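PDB 2NO4: (S)-2-haloacid dehalogenase 4A from Burkholderia cepacia, which catalyses the hydrolytic dehalogenation of short-chain (S)-2-haloalkanoic acids to (R)-2-hydroxyalkanoic acids, with inversion of configuration. Local coordinates for residues S30-N35 with A41-L46. Numbering follows the deposited sequence.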
loop_
_atom_site.group_PDB
_atom_site.type_symbol
_atom_site.label_atom_id
_atom_site.label_comp_id
_atom_site.label_asym_id
_atom_site.label_seq_id
_atom_site.Cartn_x
_atom_site.Cartn_y
_atom_site.Cartn_z
ATOM N N SER B 30 11.338 -16.423 1.648
ATOM C CA SER B 30 11.503 -17.870 1.677
ATOM C C SER B 30 10.292 -18.679 1.161
ATOM O O SER B 30 10.468 -19.820 0.688
ATOM C CB SER B 30 11.889 -18.340 3.096
ATOM O OG SER B 30 10.852 -18.057 4.024
ATOM N N ALA B 31 9.068 -18.122 1.253
ATOM C CA ALA B 31 7.896 -18.892 0.817
ATOM C C ALA B 31 8.011 -19.204 -0.684
ATOM O O ALA B 31 7.898 -20.399 -1.091
ATOM C CB ALA B 31 6.542 -18.202 1.183
ATOM N N VAL B 32 8.313 -18.178 -1.496
ATOM C CA VAL B 32 8.556 -18.428 -2.950
ATOM C C VAL B 32 9.942 -19.029 -3.217
ATOM O O VAL B 32 10.029 -19.917 -4.037
ATOM C CB VAL B 32 8.215 -17.188 -3.913
ATOM C CG1 VAL B 32 8.354 -17.563 -5.392
ATOM C CG2 VAL B 32 6.758 -16.701 -3.694
ATOM N N MET B 33 10.997 -18.574 -2.535
ATOM C CA MET B 33 12.367 -19.014 -2.831
ATOM C C MET B 33 12.507 -20.529 -2.743
ATOM O O MET B 33 13.117 -21.154 -3.607
ATOM C CB MET B 33 13.342 -18.324 -1.879
ATOM C CG MET B 33 14.708 -17.924 -2.463
ATOM S SD MET B 33 15.565 -16.770 -1.329
ATOM C CE MET B 33 14.955 -15.176 -1.908
ATOM N N ARG B 34 11.904 -21.121 -1.726
ATOM C CA ARG B 34 11.931 -22.558 -1.547
ATOM C C ARG B 34 11.125 -23.344 -2.592
ATOM O O ARG B 34 11.287 -24.546 -2.705
ATOM C CB ARG B 34 11.510 -22.902 -0.116
ATOM C CG ARG B 34 12.507 -22.285 0.911
ATOM C CD ARG B 34 12.519 -22.972 2.289
ATOM N NE ARG B 34 11.397 -22.589 3.157
ATOM C CZ ARG B 34 10.266 -23.284 3.302
ATOM N NH1 ARG B 34 10.081 -24.415 2.619
ATOM N NH2 ARG B 34 9.308 -22.840 4.128
ATOM N N ASN B 35 10.274 -22.659 -3.355
ATOM C CA ASN B 35 9.399 -23.288 -4.338
ATOM C C ASN B 35 9.585 -22.638 -5.709
ATOM O O ASN B 35 8.702 -22.688 -6.551
ATOM C CB ASN B 35 7.939 -23.132 -3.911
ATOM C CG ASN B 35 7.620 -23.890 -2.639
ATOM O OD1 ASN B 35 7.321 -25.090 -2.681
ATOM N ND2 ASN B 35 7.665 -23.190 -1.489
ATOM N N ALA B 41 10.163 -19.039 -13.964
ATOM C CA ALA B 41 10.996 -17.837 -14.023
ATOM C C ALA B 41 10.342 -16.525 -13.497
ATOM O O ALA B 41 11.019 -15.515 -13.343
ATOM C CB ALA B 41 11.578 -17.662 -15.451
ATOM N N SER B 42 9.043 -16.565 -13.218
ATOM C CA SER B 42 8.305 -15.445 -12.605
ATOM C C SER B 42 8.407 -15.370 -11.092
ATOM O O SER B 42 7.808 -14.472 -10.501
ATOM C CB SER B 42 6.814 -15.555 -12.929
ATOM O OG SER B 42 6.645 -15.119 -14.254
ATOM N N ALA B 43 9.115 -16.323 -10.496
ATOM C CA ALA B 43 9.123 -16.537 -9.054
ATOM C C ALA B 43 9.401 -15.233 -8.328
ATOM O O ALA B 43 8.623 -14.835 -7.491
ATOM C CB ALA B 43 10.149 -17.639 -8.658
ATOM N N GLU B 44 10.483 -14.542 -8.669
ATOM C CA GLU B 44 10.795 -13.286 -7.952
ATOM C C GLU B 44 9.723 -12.172 -8.142
ATOM O O GLU B 44 9.318 -11.539 -7.157
ATOM C CB GLU B 44 12.231 -12.776 -8.262
ATOM C CG GLU B 44 12.588 -11.444 -7.555
ATOM C CD GLU B 44 12.421 -11.500 -6.012
ATOM O OE1 GLU B 44 12.675 -12.578 -5.406
ATOM O OE2 GLU B 44 12.011 -10.469 -5.405
ATOM N N ALA B 45 9.258 -11.958 -9.381
ATOM C CA ALA B 45 8.233 -10.967 -9.641
ATOM C C ALA B 45 6.908 -11.349 -8.930
ATOM O O ALA B 45 6.223 -10.472 -8.362
ATOM C CB ALA B 45 8.041 -10.762 -11.170
ATOM N N LEU B 46 6.583 -12.647 -8.938
ATOM C CA LEU B 46 5.432 -13.187 -8.193
ATOM C C LEU B 46 5.557 -12.901 -6.690
ATOM O O LEU B 46 4.627 -12.386 -6.080
ATOM C CB LEU B 46 5.303 -14.705 -8.353
ATOM C CG LEU B 46 4.116 -15.317 -7.571
ATOM C CD1 LEU B 46 2.873 -15.296 -8.434
ATOM C CD2 LEU B 46 4.412 -16.733 -7.165
#
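Val32 reaches Ala43 and Leu46 with its two methyl branches, one to each, and these two branches make every approach within 4.5 Å between 30-35 and 41-46. CG1 stands anti to the backbone N (chi1 -174°) and meets the first turn of helix 43-63, where it lies 3.7 Å from Ala43 CB and 3.5 Å from Ala43 O; it thus touches both the methyl and the carbonyl of one residue. The other branch, CG2, is anti to the carbonyl carbon and approaches Leu46 one turn further on, with Val32 CG2 and Leu46 CD2 4.2 Å apart. There the two side chains cross at a slant, at a somewhat longer but still ordinary van der Waals spacing. The CB atoms of all three residues face the opposing segment, and the small side chain of Ala43 lets the segments come close, the CA atoms of Val32 and Ala43 lying 6.4 Å apart. With methyl groups making the side-chain contacts and no hydrogen bond joining the segments, the link is mainly van der Waals packing, burying 150 Å² summed over both sides. Within 30-35 the side-chain amide of Asn35 folds back on the preceding turn, ND2 donating to Ala31 O at 2.8 Å (N-H...O angle 160°), with Ala31 O close to the plane of the amide; OD1 of Asn35 bonds to Arg96. Val32 also rests on Ser47 and Trp50, while Leu46 packs on Ala81 and Leu82 of helix 70-84. This is interhelical packing within the helical cap of a HAD-superfamily dehalogenase, where helix 43-63 also bears the haloacid-binding Arg51, whose side chain lies about 8 Å from that of Val32.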